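Local coordinates for hypothetical protein Cgl1923 (Corynebacterium glutamicum ATCC 13032, PDB 2P90) that is of unknown function but, as a PAC2-family protein, may have a role linked to the proteasome, perhaps in its assembly, at residues A36-H40 with S206-Y210; T144-T148 with V201-V205. All blocks are in the same frame, centred on the assembly; numbering follows the deposited sequence.

Overall arrangement
Strand 27-33 runs out into the loop 36-40, which leads into helix 41-52. Far along the chain, strand 134-143 ends in the loop 144-148. Strand 194-202 later runs parallel to 134-143, and its end, in 201-205, meets 144-148; there interaction 2 closes a loop, with 52 residues between Thr148 and Val201. The chain continues directly into 206-210, which meets 36-40 and closes the much longer loop of interaction 1, so interaction 2 is nested inside interaction 1. The centres lie about 10 Å apart. Strands 27-33, 134-143 and 194-202 are parallel neighbours in the mixed sheet, and the contacts tie together the loops that follow them. Tyr210 links the two, packing on His147 and Val205.

Interaction 1: residues A36-H40 with S206-Y210; sequences ADAGH and SASPY
Two irregular loops meet through backbone hydrogen bonds, with Gly39 closest to Tyr210 (CA to CA 4.3 Å). In the second, Ser206 and Ala207 are helical (phi/psi -67/-27, -76/-17) and Ser208 to Tyr210 extended (-113/156, -50/127, -122/81); the t rotamer of Tyr210 leads its ring away from the first. Ala36 (-123/87) leads to Asp37 (-118/26), whose chi1 is m; its OD2 accepts a hydrogen bond from Gly34 N. A water donates to Asp37 O at 2.9 Å and to Ser206 O at 3.3 Å. Ala38 (-52/128) sets its CB 3.2 Å from Ser206 OG. Gly39 turns to positive phi (67/7); its N donates to Ser206 O at 2.7 Å while its O accepts from Tyr210 N at 2.9 Å. CA-H...O contacts join Gly39 CA to Ser208 O (3.2 Å) and Pro209 CA to Gly39 O (3.3 Å). A CB on Gly39 would clash with Tyr210 CB. His40 (65/27), the N-cap of helix 41-52, donates a hydrogen bond from N to Asp37 O at 2.8 Å, closing a type II beta turn over Asp37-His40 with Gly39 at its third position. Its m rotamer, chi2 near -113°, lets NE2 donate a hydrogen bond to Ala207 O at 3.0 Å, while Pro209 covers one ring face in an off-centre CH-pi contact (CD 4.1 Å from the centroid). The arrangement pairs two beta-to-alpha connections of the mixed sheet, 27-33 to 41-52 and 194-202 to 211-225. Between these strands runs 134-143, whose Ala140 bonds to the backbone of Ala36 and Ala38, while Tyr210 packs on helix 232-250.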
loop_
_atom_site.group_PDB
_atom_site.type_symbol
_atom_site.label_atom_id
_atom_site.label_comp_id
_atom_site.label_asym_id
_atom_site.label_seq_id
_atom_site.Cartn_x
_atom_site.Cartn_y
_atom_site.Cartn_z
ATOM N N ALA B 36 6.289 -14.734 -1.494
ATOM C CA ALA B 36 7.557 -15.408 -1.798
ATOM C C ALA B 36 7.489 -16.001 -3.207
ATOM O O ALA B 36 7.108 -17.176 -3.407
ATOM C CB ALA B 36 7.861 -16.479 -0.763
ATOM N N ASP B 37 7.834 -15.184 -4.184
ATOM C CA ASP B 37 7.571 -15.541 -5.587
ATOM C C ASP B 37 8.815 -15.690 -6.489
ATOM O O ASP B 37 8.701 -15.510 -7.717
ATOM C CB ASP B 37 6.590 -14.547 -6.208
ATOM C CG ASP B 37 5.258 -14.484 -5.444
ATOM O OD1 ASP B 37 4.547 -15.533 -5.315
ATOM O OD2 ASP B 37 4.940 -13.368 -4.967
ATOM N N ALA B 38 9.964 -16.010 -5.879
ATOM C CA ALA B 38 11.209 -16.234 -6.634
ATOM C C ALA B 38 10.999 -17.255 -7.766
ATOM O O ALA B 38 10.431 -18.321 -7.545
ATOM C CB ALA B 38 12.328 -16.678 -5.713
ATOM N N GLY B 39 11.401 -16.887 -8.977
ATOM C CA GLY B 39 11.230 -17.751 -10.146
ATOM C C GLY B 39 9.773 -17.961 -10.547
ATOM O O GLY B 39 9.475 -18.808 -11.436
ATOM N N HIS B 40 8.870 -17.213 -9.880
ATOM C CA HIS B 40 7.425 -17.242 -10.158
ATOM C C HIS B 40 6.848 -18.600 -9.826
ATOM O O HIS B 40 5.839 -19.007 -10.406
ATOM C CB HIS B 40 7.141 -16.963 -11.634
ATOM C CG HIS B 40 7.678 -15.662 -12.103
ATOM N ND1 HIS B 40 6.864 -14.629 -12.490
ATOM C CD2 HIS B 40 8.948 -15.213 -12.235
ATOM C CE1 HIS B 40 7.608 -13.584 -12.824
ATOM N NE2 HIS B 40 8.876 -13.915 -12.679
ATOM N N SER B 206 16.027 -15.068 -9.971
ATOM C CA SER B 206 14.753 -15.046 -9.239
ATOM C C SER B 206 13.630 -14.193 -9.848
ATOM O O SER B 206 12.445 -14.481 -9.622
ATOM C CB SER B 206 14.988 -14.631 -7.779
ATOM O OG SER B 206 15.128 -15.780 -6.952
ATOM N N ALA B 207 14.006 -13.158 -10.602
ATOM C CA ALA B 207 13.052 -12.256 -11.260
ATOM C C ALA B 207 12.374 -12.818 -12.498
ATOM O O ALA B 207 11.388 -12.276 -12.931
ATOM C CB ALA B 207 13.719 -10.904 -11.596
ATOM N N SER B 208 12.921 -13.880 -13.078
ATOM C CA SER B 208 12.348 -14.524 -14.276
ATOM C C SER B 208 11.848 -15.902 -13.903
ATOM O O SER B 208 12.313 -16.462 -12.913
ATOM C CB SER B 208 13.412 -14.682 -15.376
ATOM O OG SER B 208 14.024 -13.437 -15.668
ATOM N N PRO B 209 10.888 -16.448 -14.668
ATOM C CA PRO B 209 10.437 -17.821 -14.412
ATOM C C PRO B 209 11.596 -18.826 -14.299
ATOM O O PRO B 209 12.473 -18.887 -15.159
ATOM C CB PRO B 209 9.546 -18.115 -15.623
ATOM C CG PRO B 209 8.974 -16.759 -15.970
ATOM C CD PRO B 209 10.125 -15.819 -15.765
ATOM N N TYR B 210 11.612 -19.578 -13.213
ATOM C CA TYR B 210 12.582 -20.655 -13.006
ATOM C C TYR B 210 11.818 -21.980 -12.780
ATOM O O TYR B 210 11.592 -22.400 -11.649
ATOM C CB TYR B 210 13.546 -20.313 -11.852
ATOM C CG TYR B 210 14.768 -21.182 -11.819
ATOM C CD1 TYR B 210 15.789 -21.030 -12.759
ATOM C CD2 TYR B 210 14.906 -22.169 -10.852
ATOM C CE1 TYR B 210 16.925 -21.848 -12.717
ATOM C CE2 TYR B 210 15.994 -22.979 -10.802
ATOM C CZ TYR B 210 17.006 -22.828 -11.736
ATOM O OH TYR B 210 18.096 -23.643 -11.655
HETATM O O HOH W 1 9.726 -12.961 -8.624
#

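Interaction 2: residues T144-T148 with V201-V205; sequences TVPHT and VPHYV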
loop_
_atom_site.group_PDB
_atom_site.type_symbol
_atom_site.label_atom_id
_atom_site.label_comp_id
_atom_site.label_asym_id
_atom_site.label_seq_id
_atom_site.Cartn_x
_atom_site.Cartn_y
_atom_site.Cartn_z
ATOM N N THR B 144 21.305 -18.213 -2.193
ATOM C CA THR B 144 22.677 -18.277 -2.688
ATOM C C THR B 144 22.956 -19.741 -3.020
ATOM O O THR B 144 23.629 -20.452 -2.269
ATOM C CB THR B 144 23.688 -17.727 -1.648
ATOM O OG1 THR B 144 23.445 -18.352 -0.393
ATOM C CG2 THR B 144 23.540 -16.221 -1.480
ATOM N N VAL B 145 22.363 -20.168 -4.135
ATOM C CA VAL B 145 22.468 -21.507 -4.676
ATOM C C VAL B 145 22.635 -21.302 -6.171
ATOM O O VAL B 145 22.169 -20.276 -6.712
ATOM C CB VAL B 145 21.207 -22.395 -4.379
ATOM C CG1 VAL B 145 21.042 -22.649 -2.873
ATOM C CG2 VAL B 145 19.912 -21.828 -5.007
ATOM N N PRO B 146 23.328 -22.243 -6.850
ATOM C CA PRO B 146 23.548 -22.120 -8.303
ATOM C C PRO B 146 22.487 -22.788 -9.179
ATOM O O PRO B 146 21.873 -23.766 -8.755
ATOM C CB PRO B 146 24.895 -22.828 -8.501
ATOM C CG PRO B 146 24.982 -23.838 -7.361
ATOM C CD PRO B 146 24.007 -23.425 -6.279
ATOM N N HIS B 147 22.312 -22.300 -10.410
ATOM C CA HIS B 147 21.446 -22.990 -11.373
ATOM C C HIS B 147 21.985 -24.352 -11.791
ATOM O O HIS B 147 21.262 -25.153 -12.418
ATOM C CB HIS B 147 21.163 -22.118 -12.629
ATOM C CG HIS B 147 22.322 -21.996 -13.568
ATOM N ND1 HIS B 147 23.294 -21.029 -13.426
ATOM C CD2 HIS B 147 22.653 -22.703 -14.679
ATOM C CE1 HIS B 147 24.182 -21.154 -14.398
ATOM N NE2 HIS B 147 23.816 -22.163 -15.170
ATOM N N THR B 148 23.252 -24.608 -11.451
ATOM C CA THR B 148 23.974 -25.821 -11.879
ATOM C C THR B 148 23.855 -26.985 -10.887
ATOM O O THR B 148 24.518 -28.001 -11.040
ATOM C CB THR B 148 25.472 -25.514 -12.129
ATOM O OG1 THR B 148 25.990 -24.801 -11.003
ATOM C CG2 THR B 148 25.685 -24.643 -13.423
ATOM N N VAL B 201 15.727 -20.750 -4.888
ATOM C CA VAL B 201 15.906 -20.382 -6.272
ATOM C C VAL B 201 17.165 -19.523 -6.342
ATOM O O VAL B 201 17.331 -18.658 -5.489
ATOM C CB VAL B 201 14.656 -19.592 -6.771
ATOM C CG1 VAL B 201 14.820 -19.106 -8.227
ATOM C CG2 VAL B 201 13.350 -20.420 -6.557
ATOM N N PRO B 202 18.072 -19.777 -7.329
ATOM C CA PRO B 202 19.263 -18.932 -7.468
ATOM C C PRO B 202 18.827 -17.481 -7.458
ATOM O O PRO B 202 17.929 -17.126 -8.197
ATOM C CB PRO B 202 19.821 -19.327 -8.843
ATOM C CG PRO B 202 19.356 -20.696 -9.044
ATOM C CD PRO B 202 18.059 -20.855 -8.344
ATOM N N HIS B 203 19.428 -16.661 -6.605
ATOM C CA HIS B 203 18.973 -15.288 -6.444
ATOM C C HIS B 203 19.072 -14.520 -7.749
ATOM O O HIS B 203 18.232 -13.656 -8.022
ATOM C CB HIS B 203 19.745 -14.555 -5.326
ATOM C CG HIS B 203 21.188 -14.344 -5.640
ATOM N ND1 HIS B 203 22.110 -15.370 -5.627
ATOM C CD2 HIS B 203 21.867 -13.233 -6.017
ATOM C CE1 HIS B 203 23.299 -14.898 -5.976
ATOM N NE2 HIS B 203 23.176 -13.605 -6.220
ATOM N N TYR B 204 20.080 -14.836 -8.567
ATOM C CA TYR B 204 20.387 -13.998 -9.740
ATOM C C TYR B 204 19.452 -14.301 -10.902
ATOM O O TYR B 204 19.504 -13.645 -11.950
ATOM C CB TYR B 204 21.855 -14.168 -10.160
ATOM C CG TYR B 204 22.264 -15.609 -10.380
ATOM C CD1 TYR B 204 22.667 -16.412 -9.300
ATOM C CD2 TYR B 204 22.256 -16.178 -11.654
ATOM C CE1 TYR B 204 23.044 -17.728 -9.479
ATOM C CE2 TYR B 204 22.631 -17.522 -11.842
ATOM C CZ TYR B 204 23.032 -18.281 -10.745
ATOM O OH TYR B 204 23.401 -19.603 -10.888
ATOM N N VAL B 205 18.598 -15.310 -10.705
ATOM C CA VAL B 205 17.623 -15.743 -11.697
ATOM C C VAL B 205 16.165 -15.614 -11.179
ATOM O O VAL B 205 15.195 -15.982 -11.865
ATOM C CB VAL B 205 17.967 -17.198 -12.141
ATOM C CG1 VAL B 205 17.180 -18.248 -11.320
ATOM C CG2 VAL B 205 17.748 -17.342 -13.618
#
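The segments cross nearly at right angles (94° between end-to-end directions), with Val145 and Pro202 nearest at 5.0 Å between CA atoms. The extended residues Val145 and Pro146 pass over the point where strand 194-202 gives way to the 3-10 turn 203-205, where Val205 N bonds to Pro202 O at 3.2 Å. Val145 O lies 3.3 Å from Pro202 CA in a CA-H...O contact, and Val145 CG2 packs 3.9 Å from Pro202 CD; the proline ring also meets the Pro146-His147 peptide, Pro202 CG lying 3.6 Å from His147 N. Tyr204 OH accepts from His147 N at 2.9 Å and shares a second hydrogen bond with His147 ND1, also 2.9 Å, so one phenol joins backbone and ring of a single histidine. Apolar packing and these bonds thus join the loop after strand 134-143 to the end of its parallel neighbour 194-202 and the following 3-10 turn. Helix 253-276 covers the contact through Leu262 and Tyr266, and His147 packs against helix 232-250, its ring meeting that of His242.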